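Local coordinates for glucanase (Clostridium thermocellum, PDB 5GXX), which probably hydrolyses internal beta-1,4-glucosidic bonds of cellulose as a family 9 endoglucanase of the cellulosome, at residues Ala14-Phe17 against Tyr18-Gln21; Gly24-Pro27 against Glu28-Val32; Gln84-His87 against Leu88-Asn91; Tyr164-Tyr167 against Ala168-Phe172; Glu308-Leu311 against Ala312-Ala316. The protein carries 1 engineered substitution. All coordinates share one frame; numbering follows the deposited sequence.

Contact 1: residues Ala14-Phe17 against Tyr18-Gln21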
loop_
_atom_site.group_PDB
_atom_site.type_symbol
_atom_site.label_atom_id
_atom_site.label_comp_id
_atom_site.label_asym_id
_atom_site.label_seq_id
_atom_site.Cartn_x
_atom_site.Cartn_y
_atom_site.Cartn_z
ATOM N N ALA A 14 -38.011 -21.059 17.307
ATOM C CA ALA A 14 -36.922 -22.031 17.352
ATOM C C ALA A 14 -36.823 -22.873 16.081
ATOM O O ALA A 14 -35.719 -23.231 15.673
ATOM C CB ALA A 14 -36.999 -22.901 18.621
ATOM N N ILE A 15 -37.961 -23.098 15.426
ATOM C CA ILE A 15 -37.988 -23.786 14.136
ATOM C C ILE A 15 -37.520 -22.895 12.993
ATOM O O ILE A 15 -36.753 -23.340 12.124
ATOM C CB ILE A 15 -39.408 -24.318 13.845
ATOM C CG1 ILE A 15 -39.794 -25.353 14.904
ATOM C CG2 ILE A 15 -39.483 -24.953 12.440
ATOM C CD1 ILE A 15 -41.306 -25.611 14.943
ATOM N N TYR A 16 -38.015 -21.658 13.009
ATOM C CA TYR A 16 -37.681 -20.639 12.006
ATOM C C TYR A 16 -36.178 -20.438 11.938
ATOM O O TYR A 16 -35.646 -20.176 10.858
ATOM C CB TYR A 16 -38.411 -19.327 12.342
ATOM C CG TYR A 16 -38.044 -18.117 11.511
ATOM C CD1 TYR A 16 -37.001 -17.256 11.895
ATOM C CD2 TYR A 16 -38.751 -17.808 10.349
ATOM C CE1 TYR A 16 -36.692 -16.128 11.167
ATOM C CE2 TYR A 16 -38.471 -16.644 9.611
ATOM C CZ TYR A 16 -37.437 -15.827 10.031
ATOM O OH TYR A 16 -37.116 -14.699 9.330
ATOM N N PHE A 17 -35.495 -20.553 13.080
ATOM C CA PHE A 17 -34.030 -20.526 13.064
ATOM C C PHE A 17 -33.434 -21.387 11.947
ATOM O O PHE A 17 -32.531 -20.920 11.240
ATOM C CB PHE A 17 -33.470 -20.906 14.445
ATOM C CG PHE A 17 -31.981 -21.156 14.440
ATOM C CD1 PHE A 17 -31.065 -20.112 14.391
ATOM C CD2 PHE A 17 -31.504 -22.453 14.485
ATOM C CE1 PHE A 17 -29.686 -20.343 14.392
ATOM C CE2 PHE A 17 -30.116 -22.713 14.533
ATOM C CZ PHE A 17 -29.202 -21.659 14.461
ATOM N N TYR A 18 -33.924 -22.619 11.788
ATOM C CA TYR A 18 -33.345 -23.492 10.764
ATOM C C TYR A 18 -33.497 -22.931 9.353
ATOM O O TYR A 18 -32.629 -23.155 8.501
ATOM C CB TYR A 18 -33.888 -24.913 10.873
ATOM C CG TYR A 18 -33.382 -25.577 12.130
ATOM C CD1 TYR A 18 -32.116 -26.161 12.163
ATOM C CD2 TYR A 18 -34.138 -25.562 13.305
ATOM C CE1 TYR A 18 -31.617 -26.716 13.330
ATOM C CE2 TYR A 18 -33.657 -26.133 14.475
ATOM C CZ TYR A 18 -32.396 -26.703 14.477
ATOM O OH TYR A 18 -31.904 -27.308 15.611
ATOM N N GLU A 19 -34.556 -22.171 9.079
ATOM C CA GLU A 19 -34.671 -21.527 7.762
ATOM C C GLU A 19 -33.611 -20.445 7.544
ATOM O O GLU A 19 -33.183 -20.175 6.417
ATOM C CB GLU A 19 -36.072 -20.946 7.573
ATOM C CG GLU A 19 -37.080 -22.075 7.439
ATOM C CD GLU A 19 -38.538 -21.628 7.401
ATOM O OE1 GLU A 19 -38.862 -20.587 6.818
ATOM O OE2 GLU A 19 -39.355 -22.366 7.976
ATOM N N CYS A 20 -33.180 -19.801 8.624
ATOM C CA CYS A 20 -32.065 -18.854 8.549
ATOM C C CYS A 20 -30.740 -19.549 8.194
ATOM O O CYS A 20 -29.808 -18.902 7.709
ATOM C CB CYS A 20 -31.907 -18.156 9.895
ATOM S SG CYS A 20 -33.314 -17.147 10.354
ATOM N N GLN A 21 -30.672 -20.856 8.440
ATOM C CA GLN A 21 -29.444 -21.629 8.253
ATOM C C GLN A 21 -29.370 -22.313 6.896
ATOM O O GLN A 21 -28.371 -22.974 6.587
ATOM C CB GLN A 21 -29.323 -22.707 9.333
ATOM C CG GLN A 21 -29.275 -22.171 10.759
ATOM C CD GLN A 21 -28.062 -21.307 11.008
ATOM O OE1 GLN A 21 -28.135 -20.091 10.910
ATOM N NE2 GLN A 21 -26.918 -21.942 11.258
#
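The last turn of helix 7-20 joins Phe17 to Tyr18 and Gln21 and Tyr16 to Cys20. Phe17 turns its edge to the face of Tyr18 in a T-shaped pair, centroids 5.4 Å apart and planes at 73°, with Phe17 CD2 above the centre of the Tyr18 ring. Gln21 lies over one face of Phe17: its CG stands 4.0 Å from the ring centroid, a CH-pi contact, and the amide continues the stack almost parallel to the ring. The bend at Gln21 chi2 (-63°) folds the amide back over the phenyl group, while OE1 goes to His363 NE2. Cys20 SG approaches Tyr16 CE1 obliquely at 3.6 Å, a sulfur-aromatic contact. Tyr18 N binds Ile15 O at 2.9 Å, and Cys20 N divides weak bonds between Tyr16 O and Phe17 O. Tyr18 OH binds Cys412 O, at the start of helix 412-429. Mixed i to i+3 and i to i+4 bonding is common in the last turn of a helix, here in the family 9 catalytic domain.

Contact 2: residues Gly24-Pro27 against Glu28-Val32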
loop_
_atom_site.group_PDB
_atom_site.type_symbol
_atom_site.label_atom_id
_atom_site.label_comp_id
_atom_site.label_asym_id
_atom_site.label_seq_id
_atom_site.Cartn_x
_atom_site.Cartn_y
_atom_site.Cartn_z
ATOM N N GLY A 24 -28.197 -22.766 -0.237
ATOM C CA GLY A 24 -28.875 -22.813 -1.527
ATOM C C GLY A 24 -28.946 -24.184 -2.172
ATOM O O GLY A 24 -28.052 -25.023 -1.999
ATOM N N PRO A 25 -29.983 -24.416 -2.989
ATOM C CA PRO A 25 -31.054 -23.462 -3.259
ATOM C C PRO A 25 -32.127 -23.469 -2.164
ATOM O O PRO A 25 -32.480 -24.524 -1.637
ATOM C CB PRO A 25 -31.613 -23.940 -4.601
ATOM C CG PRO A 25 -31.418 -25.436 -4.540
ATOM C CD PRO A 25 -30.100 -25.635 -3.808
ATOM N N LEU A 26 -32.630 -22.290 -1.822
ATOM C CA LEU A 26 -33.650 -22.195 -0.776
ATOM C C LEU A 26 -34.960 -22.789 -1.303
ATOM O O LEU A 26 -35.269 -22.653 -2.492
ATOM C CB LEU A 26 -33.871 -20.740 -0.344
ATOM C CG LEU A 26 -32.701 -19.987 0.290
ATOM C CD1 LEU A 26 -33.125 -18.627 0.805
ATOM C CD2 LEU A 26 -32.012 -20.742 1.401
ATOM N N PRO A 27 -35.751 -23.420 -0.422
ATOM C CA PRO A 27 -37.057 -23.909 -0.835
ATOM C C PRO A 27 -38.009 -22.736 -1.008
ATOM O O PRO A 27 -37.777 -21.661 -0.436
ATOM C CB PRO A 27 -37.497 -24.788 0.343
ATOM C CG PRO A 27 -36.817 -24.212 1.521
ATOM C CD PRO A 27 -35.533 -23.584 1.027
ATOM N N GLU A 28 -39.058 -22.941 -1.804
ATOM C CA GLU A 28 -40.024 -21.888 -2.110
ATOM C C GLU A 28 -40.606 -21.307 -0.831
ATOM O O GLU A 28 -40.969 -20.130 -0.786
ATOM C CB GLU A 28 -41.156 -22.385 -3.034
ATOM C CG GLU A 28 -41.929 -23.628 -2.535
ATOM C CD GLU A 28 -43.149 -23.355 -1.628
ATOM O OE1 GLU A 28 -43.600 -22.192 -1.462
ATOM O OE2 GLU A 28 -43.685 -24.328 -1.047
ATOM N N TRP A 29 -40.704 -22.133 0.209
ATOM C CA TRP A 29 -41.383 -21.745 1.425
ATOM C C TRP A 29 -40.486 -21.076 2.474
ATOM O O TRP A 29 -40.951 -20.789 3.570
ATOM C CB TRP A 29 -42.098 -22.954 2.040
ATOM C CG TRP A 29 -41.250 -24.209 2.135
ATOM C CD1 TRP A 29 -41.289 -25.275 1.273
ATOM C CD2 TRP A 29 -40.245 -24.535 3.121
ATOM N NE1 TRP A 29 -40.402 -26.239 1.668
ATOM C CE2 TRP A 29 -39.747 -25.818 2.797
ATOM C CE3 TRP A 29 -39.734 -23.883 4.250
ATOM C CZ2 TRP A 29 -38.746 -26.449 3.552
ATOM C CZ3 TRP A 29 -38.760 -24.529 5.023
ATOM C CH2 TRP A 29 -38.276 -25.793 4.657
ATOM N N ASN A 30 -39.212 -20.844 2.159
ATOM C CA ASN A 30 -38.336 -20.149 3.106
ATOM C C ASN A 30 -38.913 -18.773 3.462
ATOM O O ASN A 30 -39.245 -17.992 2.563
ATOM C CB ASN A 30 -36.970 -19.954 2.449
ATOM C CG ASN A 30 -35.971 -19.278 3.371
ATOM O OD1 ASN A 30 -35.943 -18.059 3.457
ATOM N ND2 ASN A 30 -35.139 -20.064 4.045
ATOM N N ARG A 31 -38.980 -18.458 4.754
ATOM C CA ARG A 31 -39.693 -17.281 5.233
ATOM C C ARG A 31 -38.762 -16.138 5.604
ATOM O O ARG A 31 -39.202 -15.152 6.196
ATOM C CB ARG A 31 -40.507 -17.642 6.475
ATOM C CG ARG A 31 -41.661 -18.614 6.233
ATOM C CD ARG A 31 -42.251 -19.061 7.556
ATOM N NE ARG A 31 -41.403 -20.011 8.280
ATOM C CZ ARG A 31 -41.631 -20.428 9.519
ATOM N NH1 ARG A 31 -42.666 -19.953 10.211
ATOM N NH2 ARG A 31 -40.801 -21.312 10.060
ATOM N N VAL A 32 -37.492 -16.245 5.218
ATOM C CA VAL A 32 -36.470 -15.325 5.711
ATOM C C VAL A 32 -36.105 -14.311 4.627
ATOM O O VAL A 32 -35.430 -14.658 3.661
ATOM C CB VAL A 32 -35.223 -16.082 6.184
ATOM C CG1 VAL A 32 -34.306 -15.130 6.951
ATOM C CG2 VAL A 32 -35.596 -17.268 7.093
#
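Trp29 has its CG between backbone N and carbonyl carbon (chi1 48°), which swings the indole back across Pro27, while Asn30, with CG anti to its N (chi1 -178°), sends its amide toward Leu26. Pro27 lies over one indole face: CG is 3.5 Å from the centroid of the six-membered ring and only 11° off its normal, a CH-pi contact, and Pro27 CB is 3.5 Å from Trp29 CE2. The backbone makes a type I beta turn from Pro27 to Asn30, closed by a nearly straight bond from Asn30 N to Pro27 O (3.1 Å). Leu26 CD1 packs obliquely on Asn30 CG at 3.9 Å. Beyond the turn Asn30 OD1 accepts from Val32 N at 3.0 Å, forming an Asx turn, and ND2 reaches Gln22 OE1 and Glu19 O. One asparagine thus fixes two successive turns. The CB and CG hydrogens of the proline, slightly positive, probably gain from the electron-rich indole face, in addition to the apolar contact.

Contact 3: residues Gln84-His87 against Leu88-Asn91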
loop_
_atom_site.group_PDB
_atom_site.type_symbol
_atom_site.label_atom_id
_atom_site.label_comp_id
_atom_site.label_asym_id
_atom_site.label_seq_id
_atom_site.Cartn_x
_atom_site.Cartn_y
_atom_site.Cartn_z
ATOM N N GLN A 84 -47.306 -25.628 14.486
ATOM C CA GLN A 84 -45.913 -25.754 14.049
ATOM C C GLN A 84 -45.498 -27.085 13.428
ATOM O O GLN A 84 -44.376 -27.198 12.932
ATOM C CB GLN A 84 -44.977 -25.414 15.218
ATOM C CG GLN A 84 -45.248 -23.997 15.751
ATOM C CD GLN A 84 -45.226 -22.954 14.655
ATOM O OE1 GLN A 84 -44.257 -22.868 13.902
ATOM N NE2 GLN A 84 -46.297 -22.164 14.542
ATOM N N ARG A 85 -46.365 -28.099 13.457
ATOM C CA ARG A 85 -46.004 -29.409 12.918
ATOM C C ARG A 85 -45.500 -29.376 11.474
ATOM O O ARG A 85 -44.449 -29.954 11.184
ATOM C CB ARG A 85 -47.152 -30.410 13.013
ATOM C CG ARG A 85 -46.666 -31.802 12.639
ATOM C CD ARG A 85 -47.787 -32.824 12.714
ATOM N NE ARG A 85 -47.260 -34.169 12.513
ATOM C CZ ARG A 85 -47.847 -35.274 12.963
ATOM N NH1 ARG A 85 -48.988 -35.203 13.635
ATOM N NH2 ARG A 85 -47.286 -36.456 12.748
ATOM N N LEU A 86 -46.222 -28.710 10.578
ATOM C CA LEU A 86 -45.823 -28.700 9.179
ATOM C C LEU A 86 -44.530 -27.913 8.977
ATOM O O LEU A 86 -43.696 -28.296 8.152
ATOM C CB LEU A 86 -46.945 -28.172 8.272
ATOM C CG LEU A 86 -48.165 -29.097 8.118
ATOM C CD1 LEU A 86 -49.413 -28.331 7.663
ATOM C CD2 LEU A 86 -47.870 -30.281 7.185
ATOM N N HIS A 87 -44.361 -26.821 9.719
ATOM C CA HIS A 87 -43.073 -26.113 9.711
ATOM C C HIS A 87 -41.906 -27.004 10.107
ATOM O O HIS A 87 -40.855 -26.997 9.446
ATOM C CB HIS A 87 -43.073 -24.881 10.619
ATOM C CG HIS A 87 -43.960 -23.779 10.133
ATOM N ND1 HIS A 87 -43.793 -23.172 8.908
ATOM C CD2 HIS A 87 -45.045 -23.198 10.696
ATOM C CE1 HIS A 87 -44.731 -22.257 8.738
ATOM N NE2 HIS A 87 -45.498 -22.245 9.815
ATOM N N LEU A 88 -42.082 -27.741 11.202
ATOM C CA LEU A 88 -41.042 -28.641 11.684
ATOM C C LEU A 88 -40.754 -29.761 10.678
ATOM O O LEU A 88 -39.591 -30.073 10.414
ATOM C CB LEU A 88 -41.409 -29.173 13.071
ATOM C CG LEU A 88 -40.385 -30.102 13.727
ATOM C CD1 LEU A 88 -38.963 -29.529 13.701
ATOM C CD2 LEU A 88 -40.792 -30.433 15.160
ATOM N N GLU A 89 -41.805 -30.343 10.104
ATOM C CA GLU A 89 -41.639 -31.424 9.141
ATOM C C GLU A 89 -40.829 -31.049 7.905
ATOM O O GLU A 89 -39.879 -31.749 7.544
ATOM C CB GLU A 89 -42.996 -31.987 8.719
ATOM C CG GLU A 89 -43.557 -32.941 9.769
ATOM C CD GLU A 89 -44.980 -33.357 9.495
ATOM O OE1 GLU A 89 -45.595 -32.825 8.547
ATOM O OE2 GLU A 89 -45.483 -34.207 10.254
ATOM N N ARG A 90 -41.192 -29.953 7.253
ATOM C CA ARG A 90 -40.497 -29.556 6.031
ATOM C C ARG A 90 -39.094 -29.016 6.304
ATOM O O ARG A 90 -38.189 -29.196 5.491
ATOM C CB ARG A 90 -41.326 -28.600 5.167
ATOM C CG ARG A 90 -41.591 -27.213 5.756
ATOM C CD ARG A 90 -42.688 -26.548 4.925
ATOM N NE ARG A 90 -42.896 -25.159 5.331
ATOM C CZ ARG A 90 -43.795 -24.326 4.813
ATOM N NH1 ARG A 90 -44.622 -24.735 3.855
ATOM N NH2 ARG A 90 -43.850 -23.071 5.253
ATOM N N ASN A 91 -38.886 -28.393 7.462
ATOM C CA ASN A 91 -37.521 -28.036 7.833
ATOM C C ASN A 91 -36.639 -29.268 8.026
ATOM O O ASN A 91 -35.486 -29.272 7.598
ATOM C CB ASN A 91 -37.511 -27.131 9.065
ATOM C CG ASN A 91 -37.605 -25.680 8.671
ATOM O OD1 ASN A 91 -36.645 -25.105 8.162
ATOM N ND2 ASN A 91 -38.785 -25.095 8.821
HETATM O O HOH W 1 -44.251 -36.054 11.646
HETATM O O HOH W 2 -41.707 -23.282 7.173
#
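The His87 ring and the Arg90 guanidinium, their planes 73° apart, share water 2, which lies in plane at an edge of each. It is 2.7 Å from His87 ND1 and accepts from Arg90 NH2 at 2.9 Å. At the edge of the Arg85 guanidinium, water 1 accepts from NH2 and donates to Glu89 OE2, 2.6 Å from that oxygen. Arg85 NE also meets Glu89 OE2 at 2.9 Å in a salt bridge, arriving from above the carboxylate plane, with the two planes 65° apart. Arg85, with CG anti to its N (chi1 -171°), reaches out from the helix, and the Glu89 carboxylate leans back to meet it, while Arg85 NH1 pairs with Asp77 and Glu80. His87 O is gripped twice, by Asn91 N at 3.1 Å and Asn91 ND2 at 2.9 Å, from opposite faces of its plane; ND2 also binds Glu19 OE2. The i to i+4 salt bridge is a familiar helix motif, here in the first turns of helix 85-101.

Contact 4: residues Tyr164-Tyr167 against Ala168-Phe172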
loop_
_atom_site.group_PDB
_atom_site.type_symbol
_atom_site.label_atom_id
_atom_site.label_comp_id
_atom_site.label_asym_id
_atom_site.label_seq_id
_atom_site.Cartn_x
_atom_site.Cartn_y
_atom_site.Cartn_z
ATOM N N TYR A 164 -35.855 -42.290 2.688
ATOM C CA TYR A 164 -35.020 -42.036 3.852
ATOM C C TYR A 164 -34.603 -43.347 4.519
ATOM O O TYR A 164 -33.454 -43.485 4.943
ATOM C CB TYR A 164 -35.680 -41.072 4.853
ATOM C CG TYR A 164 -35.927 -39.670 4.325
ATOM C CD1 TYR A 164 -35.189 -39.147 3.262
ATOM C CD2 TYR A 164 -36.917 -38.863 4.882
ATOM C CE1 TYR A 164 -35.430 -37.863 2.770
ATOM C CE2 TYR A 164 -37.164 -37.603 4.394
ATOM C CZ TYR A 164 -36.425 -37.101 3.341
ATOM O OH TYR A 164 -36.686 -35.825 2.885
ATOM N N LEU A 165 -35.510 -44.321 4.574
ATOM C CA LEU A 165 -35.226 -45.606 5.205
ATOM C C LEU A 165 -34.192 -46.394 4.402
ATOM O O LEU A 165 -33.291 -47.011 4.972
ATOM C CB LEU A 165 -36.509 -46.432 5.392
ATOM C CG LEU A 165 -36.284 -47.820 6.003
ATOM C CD1 LEU A 165 -35.640 -47.793 7.397
ATOM C CD2 LEU A 165 -37.580 -48.614 6.022
ATOM N N ARG A 166 -34.316 -46.340 3.078
ATOM C CA ARG A 166 -33.355 -46.991 2.196
ATOM C C ARG A 166 -31.932 -46.477 2.454
ATOM O O ARG A 166 -30.995 -47.274 2.598
ATOM C CB ARG A 166 -33.765 -46.788 0.736
ATOM C CG ARG A 166 -32.778 -47.346 -0.284
ATOM C CD ARG A 166 -33.269 -47.109 -1.716
ATOM N NE ARG A 166 -32.276 -47.473 -2.727
ATOM C CZ ARG A 166 -32.078 -48.712 -3.192
ATOM N NH1 ARG A 166 -32.779 -49.738 -2.720
ATOM N NH2 ARG A 166 -31.143 -48.925 -4.116
ATOM N N TYR A 167 -31.788 -45.152 2.528
ATOM C CA TYR A 167 -30.489 -44.527 2.769
ATOM C C TYR A 167 -30.025 -44.694 4.211
ATOM O O TYR A 167 -28.829 -44.836 4.455
ATOM C CB TYR A 167 -30.479 -43.064 2.320
ATOM C CG TYR A 167 -30.353 -42.959 0.813
ATOM C CD1 TYR A 167 -31.459 -43.162 -0.016
ATOM C CD2 TYR A 167 -29.121 -42.697 0.219
ATOM C CE1 TYR A 167 -31.336 -43.103 -1.406
ATOM C CE2 TYR A 167 -28.987 -42.631 -1.169
ATOM C CZ TYR A 167 -30.101 -42.821 -1.972
ATOM O OH TYR A 167 -29.975 -42.753 -3.347
ATOM N N ALA A 168 -30.956 -44.688 5.163
ATOM C CA ALA A 168 -30.590 -45.006 6.543
ATOM C C ALA A 168 -29.925 -46.380 6.624
ATOM O O ALA A 168 -28.920 -46.558 7.317
ATOM C CB ALA A 168 -31.802 -44.971 7.433
ATOM N N LYS A 169 -30.481 -47.358 5.909
ATOM C CA LYS A 169 -29.905 -48.696 5.894
ATOM C C LYS A 169 -28.578 -48.729 5.144
ATOM O O LYS A 169 -27.662 -49.435 5.574
ATOM C CB LYS A 169 -30.876 -49.680 5.249
ATOM C CG LYS A 169 -32.133 -49.936 6.053
ATOM C CD LYS A 169 -33.070 -50.873 5.301
ATOM C CE LYS A 169 -34.310 -51.183 6.114
ATOM N NZ LYS A 169 -35.032 -52.344 5.504
ATOM N N LYS A 170 -28.483 -47.974 4.046
ATOM C CA LYS A 170 -27.239 -47.899 3.280
ATOM C C LYS A 170 -26.123 -47.394 4.192
ATOM O O LYS A 170 -25.052 -47.996 4.306
ATOM C CB LYS A 170 -27.367 -46.963 2.069
ATOM C CG LYS A 170 -27.943 -47.527 0.781
ATOM C CD LYS A 170 -27.825 -46.462 -0.304
ATOM C CE LYS A 170 -28.619 -46.805 -1.558
ATOM N NZ LYS A 170 -27.963 -47.891 -2.333
ATOM N N TYR A 171 -26.408 -46.297 4.890
ATOM C CA TYR A 171 -25.404 -45.645 5.712
ATOM C C TYR A 171 -25.049 -46.470 6.948
ATOM O O TYR A 171 -23.874 -46.582 7.298
ATOM C CB TYR A 171 -25.846 -44.226 6.083
ATOM C CG TYR A 171 -25.939 -43.269 4.913
ATOM C CD1 TYR A 171 -25.389 -43.572 3.659
ATOM C CD2 TYR A 171 -26.579 -42.044 5.051
ATOM C CE1 TYR A 171 -25.469 -42.665 2.608
ATOM C CE2 TYR A 171 -26.655 -41.140 4.003
ATOM C CZ TYR A 171 -26.109 -41.457 2.781
ATOM O OH TYR A 171 -26.214 -40.552 1.756
ATOM N N PHE A 172 -26.042 -47.106 7.563
ATOM C CA PHE A 172 -25.753 -47.910 8.735
ATOM C C PHE A 172 -24.865 -49.093 8.368
ATOM O O PHE A 172 -23.906 -49.398 9.071
ATOM C CB PHE A 172 -27.003 -48.396 9.466
ATOM C CG PHE A 172 -26.673 -49.370 10.556
ATOM C CD1 PHE A 172 -26.195 -48.930 11.789
ATOM C CD2 PHE A 172 -26.765 -50.730 10.331
ATOM C CE1 PHE A 172 -25.849 -49.838 12.780
ATOM C CE2 PHE A 172 -26.421 -51.648 11.318
ATOM C CZ PHE A 172 -25.950 -51.205 12.544
HETATM O O HOH W 3 -28.559 -46.815 -5.068
#
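Side chains spaced three and four residues apart meet along helix 162-178, in the helical family 9 catalytic domain. Lys170 runs beside Tyr167, its CD over one ring face toward the rim, 4.0 Å from Tyr167 CD2. The turn at Lys170 chi4 (-73°) carries NZ to 5.8 Å from the Tyr167 ring centroid, at most a weak cation-pi attraction. Lys170 NZ also stands 3.8 Å from Arg166 NH2; these like charges are probably eased by water 3, which accepts from NZ at 3.0 Å and weakly from NH2. Tyr171 crosses Tyr167, with its CZ 4.1 Å from Tyr167 CD2. The carbonyl O of Tyr167 lies over the Tyr171 ring face, 3.3 Å from Tyr171 CG, and accepts from Tyr171 N at 2.9 Å. On another side, Leu165 CD1 covers the aliphatic end of Lys169, 3.9 Å from its CE. Tyr164 OH binds Asp97 OD1 and Tyr171 OH binds Leu99 O, both on helix 85-101. Ala168 and Tyr171 touch Leu152 of helix 142-158, and Leu165 and Phe172 pack against helix 198-212.

Contact 5: residues Glu308-Leu311 against Ala312-Ala316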
loop_
_atom_site.group_PDB
_atom_site.type_symbol
_atom_site.label_atom_id
_atom_site.label_comp_id
_atom_site.label_asym_id
_atom_site.label_seq_id
_atom_site.Cartn_x
_atom_site.Cartn_y
_atom_site.Cartn_z
ATOM N N GLU A 308 -30.813 -32.126 27.624
ATOM C CA GLU A 308 -31.110 -33.022 28.754
ATOM C C GLU A 308 -32.550 -32.830 29.203
ATOM O O GLU A 308 -33.181 -33.809 29.616
ATOM C CB GLU A 308 -30.123 -32.814 29.903
ATOM C CG GLU A 308 -28.727 -33.310 29.538
ATOM C CD GLU A 308 -28.706 -34.816 29.331
ATOM O OE1 GLU A 308 -29.412 -35.539 30.077
ATOM O OE2 GLU A 308 -28.001 -35.330 28.428
ATOM N N ALA A 309 -33.077 -31.604 29.113
ATOM C CA ALA A 309 -34.498 -31.387 29.404
ATOM C C ALA A 309 -35.373 -32.266 28.504
ATOM O O ALA A 309 -36.289 -32.928 28.994
ATOM C CB ALA A 309 -34.896 -29.900 29.313
ATOM N N PHE A 310 -35.059 -32.327 27.211
ATOM C CA PHE A 310 -35.810 -33.211 26.313
ATOM C C PHE A 310 -35.720 -34.666 26.726
ATOM O O PHE A 310 -36.751 -35.330 26.817
ATOM C CB PHE A 310 -35.348 -33.004 24.871
ATOM C CG PHE A 310 -36.109 -33.822 23.854
ATOM C CD1 PHE A 310 -37.500 -33.801 23.828
ATOM C CD2 PHE A 310 -35.431 -34.594 22.923
ATOM C CE1 PHE A 310 -38.210 -34.529 22.890
ATOM C CE2 PHE A 310 -36.136 -35.342 21.977
ATOM C CZ PHE A 310 -37.529 -35.307 21.956
ATOM N N LEU A 311 -34.518 -35.161 26.997
ATOM C CA LEU A 311 -34.382 -36.552 27.428
ATOM C C LEU A 311 -35.153 -36.844 28.709
ATOM O O LEU A 311 -35.775 -37.907 28.837
ATOM C CB LEU A 311 -32.919 -36.900 27.665
ATOM C CG LEU A 311 -32.161 -37.511 26.484
ATOM C CD1 LEU A 311 -32.088 -36.565 25.291
ATOM C CD2 LEU A 311 -30.763 -37.953 26.895
ATOM N N ALA A 312 -35.110 -35.892 29.647
ATOM C CA ALA A 312 -35.811 -36.029 30.923
ATOM C C ALA A 312 -37.326 -36.067 30.740
ATOM O O ALA A 312 -37.989 -36.897 31.373
ATOM C CB ALA A 312 -35.384 -34.924 31.895
ATOM N N PHE A 313 -37.863 -35.227 29.857
ATOM C CA PHE A 313 -39.296 -35.266 29.559
ATOM C C PHE A 313 -39.667 -36.626 28.956
ATOM O O PHE A 313 -40.668 -37.232 29.348
ATOM C CB PHE A 313 -39.707 -34.165 28.565
ATOM C CG PHE A 313 -39.866 -32.774 29.145
ATOM C CD1 PHE A 313 -40.579 -32.513 30.316
ATOM C CD2 PHE A 313 -39.356 -31.691 28.442
ATOM C CE1 PHE A 313 -40.727 -31.216 30.799
ATOM C CE2 PHE A 313 -39.531 -30.375 28.881
ATOM C CZ PHE A 313 -40.220 -30.131 30.067
ATOM N N VAL A 314 -38.897 -37.087 27.970
ATOM C CA VAL A 314 -39.208 -38.346 27.293
ATOM C C VAL A 314 -39.165 -39.503 28.294
ATOM O O VAL A 314 -40.055 -40.356 28.316
ATOM C CB VAL A 314 -38.277 -38.604 26.084
ATOM C CG1 VAL A 314 -38.488 -40.027 25.539
ATOM C CG2 VAL A 314 -38.509 -37.601 24.963
ATOM N N TYR A 315 -38.158 -39.511 29.161
ATOM C CA TYR A 315 -38.029 -40.576 30.134
ATOM C C TYR A 315 -39.159 -40.510 31.165
ATOM O O TYR A 315 -39.808 -41.520 31.449
ATOM C CB TYR A 315 -36.654 -40.576 30.807
ATOM C CG TYR A 315 -36.512 -41.805 31.680
ATOM C CD1 TYR A 315 -36.462 -43.089 31.106
ATOM C CD2 TYR A 315 -36.461 -41.694 33.076
ATOM C CE1 TYR A 315 -36.390 -44.222 31.891
ATOM C CE2 TYR A 315 -36.366 -42.837 33.875
ATOM C CZ TYR A 315 -36.324 -44.087 33.271
ATOM O OH TYR A 315 -36.229 -45.233 34.030
ATOM N N ALA A 316 -39.419 -39.327 31.703
ATOM C CA ALA A 316 -40.506 -39.171 32.670
ATOM C C ALA A 316 -41.843 -39.615 32.085
ATOM O O ALA A 316 -42.635 -40.267 32.755
ATOM C CB ALA A 316 -40.593 -37.729 33.146
#
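Val314 sets one methyl over the face of the Phe310 ring, one turn back along the helix: CG2 stands 4.0 Å from the ring centroid, 24° off the normal and shifted toward the rim, in a CH-pi contact. The ring atom closest to Val314 CG2 is Phe310 CE1, at 3.7 Å. Phe310 CG is anti to its backbone N (chi1 -177°), which swings the ring alongside the next turn, whereas Val314, with CG1 anti to its N (chi1 171°), holds CG2 beside that N, on the side where the Phe310 ring stands. Val314 CG2 is also 3.4 Å from Phe310 O, the carbonyl that takes the Val314 N bond at 3.0 Å. Phe310 meets Trp70 of helix 58-75 edge-to-face. These residues belong to helix 301-318, packed among other helices of the family 9 catalytic domain, which has the (alpha/alpha)6 barrel fold. Phe313 leaves on another side, its CD2 3.4 Å from Ala309 O in an oblique approach; that oxygen accepts from Phe313 N at 2.9 Å. The Phe313 ring meets Tyr329 of helix 322-340. The end of the Tyr315 side chain leads away from residues 308-311, and its OH binds His266 ND1 and Gln270 NE2 of helix 263-276.

Overall arrangement
From the N terminus the five contacts follow in series; each spans adjoining residues, and none nests within or crosses another. Contact 1 lies in the last turns of helix 7-20, and contact 2 shapes the loop that follows. Contact 3, at the start of helix 85-101, returns to both: Glu19 of contact 1 binds Arg31 of contact 2 in a salt bridge and Asn91 of contact 3, while Trp29 packs on Arg90, making one cluster of the three. Contact 4 lies further along, its nearest atoms about 7 Å from contact 3, but its tyrosines reach the later turns of helix 85-101. Contact 5 touches none of the others, its nearest atoms about 9 Å from contact 3; helices 58-75 and 412-429 touch both.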